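Long-range contacts in alpha-fucosidase (Bifidobacterium bifidum, PDB 2EAB), which probably releases alpha-1,2-linked L-fucose from glycans by hydrolysis, the chain being the catalytic domain of a longer, probably membrane-anchored protein: residues K356-R360 with E746-K750; N720-A724 with F758-A762. All coordinates share one frame; numbering follows the deposited sequence.

Contact 1. Residues K356-R360 with E746-K750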
loop_
_atom_site.group_PDB
_atom_site.type_symbol
_atom_site.label_atom_id
_atom_site.label_comp_id
_atom_site.label_asym_id
_atom_site.label_seq_id
_atom_site.Cartn_x
_atom_site.Cartn_y
_atom_site.Cartn_z
ATOM N N LYS A 356 -19.737 -8.353 -14.400
ATOM C CA LYS A 356 -19.982 -8.772 -15.776
ATOM C C LYS A 356 -20.801 -7.731 -16.544
ATOM O O LYS A 356 -20.477 -7.409 -17.684
ATOM C CB LYS A 356 -20.672 -10.136 -15.807
ATOM C CG LYS A 356 -20.622 -10.825 -17.160
ATOM C CD LYS A 356 -21.084 -12.269 -17.051
ATOM C CE LYS A 356 -20.948 -13.000 -18.375
ATOM N NZ LYS A 356 -21.335 -14.434 -18.243
ATOM N N ALA A 357 -21.847 -7.205 -15.909
ATOM C CA ALA A 357 -22.688 -6.173 -16.522
ATOM C C ALA A 357 -21.887 -4.896 -16.786
ATOM O O ALA A 357 -22.027 -4.271 -17.835
ATOM C CB ALA A 357 -23.900 -5.880 -15.649
ATOM N N TYR A 358 -21.039 -4.520 -15.829
ATOM C CA TYR A 358 -20.171 -3.357 -15.981
ATOM C C TYR A 358 -19.241 -3.546 -17.183
ATOM O O TYR A 358 -19.082 -2.639 -17.997
ATOM C CB TYR A 358 -19.367 -3.143 -14.702
ATOM C CG TYR A 358 -18.752 -1.770 -14.531
ATOM C CD1 TYR A 358 -19.371 -0.804 -13.734
ATOM C CD2 TYR A 358 -17.533 -1.448 -15.127
ATOM C CE1 TYR A 358 -18.797 0.452 -13.549
ATOM C CE2 TYR A 358 -16.957 -0.196 -14.955
ATOM C CZ TYR A 358 -17.592 0.747 -14.167
ATOM O OH TYR A 358 -17.007 1.980 -14.002
ATOM N N GLN A 359 -18.653 -4.737 -17.296
ATOM C CA GLN A 359 -17.747 -5.070 -18.399
ATOM C C GLN A 359 -18.446 -5.055 -19.758
ATOM O O GLN A 359 -17.865 -4.629 -20.755
ATOM C CB GLN A 359 -17.096 -6.440 -18.172
ATOM C CG GLN A 359 -16.076 -6.458 -17.040
ATOM C CD GLN A 359 -15.637 -7.857 -16.641
ATOM O OE1 GLN A 359 -16.416 -8.812 -16.688
ATOM N NE2 GLN A 359 -14.382 -7.977 -16.215
ATOM N N ARG A 360 -19.691 -5.525 -19.782
ATOM C CA ARG A 360 -20.454 -5.640 -21.026
ATOM C C ARG A 360 -21.160 -4.340 -21.414
ATOM O O ARG A 360 -21.636 -4.199 -22.545
ATOM C CB ARG A 360 -21.455 -6.795 -20.933
ATOM C CG ARG A 360 -20.797 -8.171 -20.908
ATOM C CD ARG A 360 -21.806 -9.292 -20.706
ATOM N NE ARG A 360 -22.752 -9.401 -21.818
ATOM C CZ ARG A 360 -22.539 -10.105 -22.928
ATOM N NH1 ARG A 360 -21.405 -10.774 -23.098
ATOM N NH2 ARG A 360 -23.468 -10.136 -23.874
ATOM N N GLU A 746 -12.984 3.468 -14.726
ATOM C CA GLU A 746 -13.822 2.572 -15.526
ATOM C C GLU A 746 -12.991 1.454 -16.134
ATOM O O GLU A 746 -13.385 0.287 -16.100
ATOM C CB GLU A 746 -14.480 3.332 -16.668
ATOM C CG GLU A 746 -15.691 4.146 -16.326
ATOM C CD GLU A 746 -16.330 4.720 -17.578
ATOM O OE1 GLU A 746 -15.607 5.342 -18.387
ATOM O OE2 GLU A 746 -17.553 4.541 -17.763
ATOM N N LEU A 747 -11.846 1.824 -16.698
ATOM C CA LEU A 747 -10.972 0.848 -17.335
ATOM C C LEU A 747 -10.376 -0.136 -16.336
ATOM O O LEU A 747 -10.240 -1.319 -16.652
ATOM C CB LEU A 747 -9.886 1.535 -18.162
ATOM C CG LEU A 747 -10.373 2.196 -19.460
ATOM C CD1 LEU A 747 -9.320 3.132 -20.035
ATOM C CD2 LEU A 747 -10.805 1.157 -20.497
ATOM N N GLN A 748 -10.031 0.336 -15.136
ATOM C CA GLN A 748 -9.555 -0.565 -14.087
ATOM C C GLN A 748 -10.625 -1.587 -13.716
ATOM O O GLN A 748 -10.342 -2.780 -13.594
ATOM C CB GLN A 748 -9.103 0.196 -12.839
ATOM C CG GLN A 748 -8.561 -0.749 -11.761
ATOM C CD GLN A 748 -8.144 -0.051 -10.486
ATOM O OE1 GLN A 748 -8.694 0.984 -10.117
ATOM N NE2 GLN A 748 -7.171 -0.632 -9.789
ATOM N N LEU A 749 -11.858 -1.120 -13.549
ATOM C CA LEU A 749 -12.951 -2.008 -13.179
ATOM C C LEU A 749 -13.239 -3.027 -14.279
ATOM O O LEU A 749 -13.533 -4.181 -13.989
ATOM C CB LEU A 749 -14.204 -1.208 -12.799
ATOM C CG LEU A 749 -14.327 -0.853 -11.309
ATOM C CD1 LEU A 749 -13.069 -0.179 -10.750
ATOM C CD2 LEU A 749 -15.535 0.025 -11.058
ATOM N N LYS A 750 -13.124 -2.610 -15.534
ATOM C CA LYS A 750 -13.402 -3.504 -16.662
ATOM C C LYS A 750 -12.275 -4.497 -16.955
ATOM O O LYS A 750 -12.533 -5.616 -17.409
ATOM C CB LYS A 750 -13.712 -2.703 -17.925
ATOM C CG LYS A 750 -15.044 -1.985 -17.885
ATOM C CD LYS A 750 -15.230 -1.103 -19.106
ATOM C CE LYS A 750 -16.517 -0.315 -18.999
ATOM N NZ LYS A 750 -16.725 0.557 -20.182
HETATM O O HOH W 1 -12.235 -6.561 -14.497
HETATM O O HOH W 2 -18.564 -1.571 -21.392
#
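Gln359 NE2 donates to Lys750 O at 3.2 Å, approaching from above the carbonyl plane in a bond bent to 147° at the hydrogen. The same nitrogen makes a weak bond to a water that donates to Leu749 O, so one amide serves two successive carbonyls of the facing helix, the second through solvent. Another water accepts from Lys750 NZ, 3.1 Å away, and donates to Gln359 O. Next to these polar links, the first side-chain bond of Tyr358 points toward 746-750, and with CG anti to the backbone N (chi1 -162°) its ring lies along Leu749 and Lys750. Leu749 CD2 sits over one face, 4.2 Å from the ring centroid, in a CH-pi contact, while Leu749 CB meets Tyr358 CE2 at 3.6 Å. The extended Lys750 chain runs at about a right angle to the tyrosine side chain, its CG at the ring edge, 3.8 Å from Tyr358 CD2. Tyr358 OH reaches Glu746 CG at 3.4 Å, yet hydrogen-bonds to Glu372, while Glu746 OE2 is salt-bridged to Lys368, both partners on helix 365-386. Replacing Tyr358 by alanine removes ring and hydroxyl, which is likely to open a gap beside Leu749 CD2 and leave Glu372 without this partner. The segment axes pass 9.6 Å apart with 123° between their N-to-C directions, nearer antiparallel than parallel, an oblique packing consistent with the (alpha/alpha)6 barrel of glycoside hydrolase family 95.

Contact 2. Residues N720-A724 with F758-A762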
loop_
_atom_site.group_PDB
_atom_site.type_symbol
_atom_site.label_atom_id
_atom_site.label_comp_id
_atom_site.label_asym_id
_atom_site.label_seq_id
_atom_site.Cartn_x
_atom_site.Cartn_y
_atom_site.Cartn_z
ATOM N N ASN A 720 -5.004 -0.206 -18.652
ATOM C CA ASN A 720 -3.846 -0.850 -18.060
ATOM C C ASN A 720 -4.288 -1.584 -16.802
ATOM O O ASN A 720 -5.482 -1.659 -16.504
ATOM C CB ASN A 720 -2.712 0.148 -17.789
ATOM C CG ASN A 720 -1.343 -0.443 -18.065
ATOM O OD1 ASN A 720 -0.926 -1.412 -17.422
ATOM N ND2 ASN A 720 -0.633 0.140 -19.025
ATOM N N THR A 721 -3.326 -2.137 -16.076
ATOM C CA THR A 721 -3.616 -3.048 -14.984
ATOM C C THR A 721 -2.720 -2.760 -13.793
ATOM O O THR A 721 -1.718 -2.040 -13.908
ATOM C CB THR A 721 -3.354 -4.503 -15.404
ATOM O OG1 THR A 721 -1.983 -4.621 -15.802
ATOM C CG2 THR A 721 -4.264 -4.934 -16.562
ATOM N N GLY A 722 -3.087 -3.332 -12.652
ATOM C CA GLY A 722 -2.247 -3.324 -11.461
ATOM C C GLY A 722 -1.725 -1.955 -11.076
ATOM O O GLY A 722 -2.467 -0.968 -11.079
ATOM N N TRP A 723 -0.435 -1.890 -10.757
ATOM C CA TRP A 723 0.162 -0.643 -10.278
ATOM C C TRP A 723 0.087 0.458 -11.334
ATOM O O TRP A 723 0.002 1.643 -10.999
ATOM C CB TRP A 723 1.617 -0.840 -9.804
ATOM C CG TRP A 723 2.542 -1.318 -10.882
ATOM C CD1 TRP A 723 2.919 -2.606 -11.121
ATOM C CD2 TRP A 723 3.193 -0.517 -11.879
ATOM N NE1 TRP A 723 3.759 -2.659 -12.205
ATOM C CE2 TRP A 723 3.942 -1.392 -12.690
ATOM C CE3 TRP A 723 3.214 0.858 -12.164
ATOM C CZ2 TRP A 723 4.699 -0.943 -13.772
ATOM C CZ3 TRP A 723 3.962 1.304 -13.242
ATOM C CH2 TRP A 723 4.699 0.405 -14.031
ATOM N N ALA A 724 0.124 0.084 -12.612
ATOM C CA ALA A 724 0.159 1.086 -13.674
ATOM C C ALA A 724 -1.154 1.852 -13.757
ATOM O O ALA A 724 -1.159 3.080 -13.829
ATOM C CB ALA A 724 0.518 0.456 -15.007
ATOM N N PHE A 758 -10.571 -8.408 -6.310
ATOM C CA PHE A 758 -9.119 -8.287 -6.238
ATOM C C PHE A 758 -8.588 -7.643 -7.515
ATOM O O PHE A 758 -8.918 -8.057 -8.631
ATOM C CB PHE A 758 -8.445 -9.651 -6.063
ATOM C CG PHE A 758 -8.232 -10.081 -4.625
ATOM C CD1 PHE A 758 -8.399 -9.198 -3.548
ATOM C CD2 PHE A 758 -7.796 -11.378 -4.362
ATOM C CE1 PHE A 758 -8.172 -9.622 -2.227
ATOM C CE2 PHE A 758 -7.572 -11.813 -3.053
ATOM C CZ PHE A 758 -7.753 -10.931 -1.982
ATOM N N ASP A 759 -7.752 -6.624 -7.337
ATOM C CA ASP A 759 -7.020 -6.011 -8.437
ATOM C C ASP A 759 -6.049 -7.014 -9.030
ATOM O O ASP A 759 -5.444 -7.814 -8.303
ATOM C CB ASP A 759 -6.251 -4.790 -7.925
ATOM C CG ASP A 759 -5.310 -4.202 -8.957
ATOM O OD1 ASP A 759 -5.759 -3.414 -9.805
ATOM O OD2 ASP A 759 -4.091 -4.508 -8.904
ATOM N N TYR A 760 -5.883 -6.949 -10.345
ATOM C CA TYR A 760 -4.927 -7.820 -10.992
ATOM C C TYR A 760 -3.995 -7.134 -11.966
ATOM O O TYR A 760 -4.322 -6.104 -12.560
ATOM C CB TYR A 760 -5.598 -9.060 -11.591
ATOM C CG TYR A 760 -6.389 -8.919 -12.878
ATOM C CD1 TYR A 760 -5.753 -8.946 -14.119
ATOM C CD2 TYR A 760 -7.784 -8.855 -12.859
ATOM C CE1 TYR A 760 -6.481 -8.876 -15.306
ATOM C CE2 TYR A 760 -8.519 -8.793 -14.045
ATOM C CZ TYR A 760 -7.857 -8.799 -15.258
ATOM O OH TYR A 760 -8.556 -8.744 -16.445
ATOM N N HIS A 761 -2.826 -7.750 -12.098
ATOM C CA HIS A 761 -1.737 -7.276 -12.932
ATOM C C HIS A 761 -1.733 -7.847 -14.377
ATOM O O HIS A 761 -1.398 -7.103 -15.287
ATOM C CB HIS A 761 -0.406 -7.507 -12.189
ATOM C CG HIS A 761 0.816 -7.071 -12.933
ATOM N ND1 HIS A 761 1.417 -7.849 -13.900
ATOM C CD2 HIS A 761 1.588 -5.963 -12.809
ATOM C CE1 HIS A 761 2.488 -7.226 -14.358
ATOM N NE2 HIS A 761 2.617 -6.082 -13.711
ATOM N N ALA A 762 -2.054 -9.122 -14.643
ATOM C CA ALA A 762 -2.257 -10.233 -13.717
ATOM C C ALA A 762 -0.895 -10.734 -13.219
ATOM O O ALA A 762 0.135 -10.410 -13.812
ATOM C CB ALA A 762 -2.987 -11.358 -14.448
HETATM O O HOH W 3 5.198 -4.953 -13.077
#
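Thr721 OG1 donates to His761 O over 2.6 Å, a short bond whose donor is tilted from the carbonyl plane. With chi1 at 59° the hydroxyl lies between its own backbone N and carbonyl carbon, and from there it faces the 758-762 chain. Beside it Gly722 N makes a weak bond to Tyr760 O, 3.0 Å long, so two neighbouring carbonyls of the loop are held by two successive residues. Gly722 presses its CA against Asp759 OD2 at 3.4 Å. Its phi is positive, and a beta carbon at this position would come within 3.3 Å of His761 CA; both features favour glycine.

The third meeting is between rings. Trp723 and His761 run side by side and point the same way, with planes 36° apart, in an oblique pair that brings Trp723 NE1 to the edge of the imidazole. A water joins them: it accepts from Trp723 NE1 at 2.8 Å and lies 2.9 Å from His761 NE2. At the other side of the imidazole, His761 ND1 donates to Ala762 O at 2.9 Å, with the oxygen close to the ring plane, which fixes the turn of the ring just before the cis peptide that joins these two residues.

Farther out, Asn720 OD1 accepts from Thr721 N at 2.8 Å and also from Arg678 NE. Trp415 meets the His761 ring edge-to-face, and Gln748 binds Asp759 OD1. The contact thus ties residues 721-723, where the chain passes into helix 722-734, to the loop running from helix 738-751 to helix 767-780, a helix-to-loop join consistent with the (alpha/alpha)6 barrel of family 95, while Trp723 also rests on Asn424 and Met427 of helix 424-428.

Both contacts lie in the family 95 catalytic region, but contact 2 is deeper, its centre about 13 Å from the centre of the chain against about 23 Å for contact 1. Contact 1 is a helix-helix packing, an aromatic ring packed on leucine and lysine carbons with an amide bond and two waters beside it; contact 2 fastens a loop to a helix chiefly through backbone carbonyls and a water-joined pair of rings. Their segments alternate along the sequence, and helices 722-734 and 738-751 are consecutive. The two touch directly through Gln748, which takes no part in the packing against 356-360 and instead connects helix 738-751 to Asp759 of contact 2.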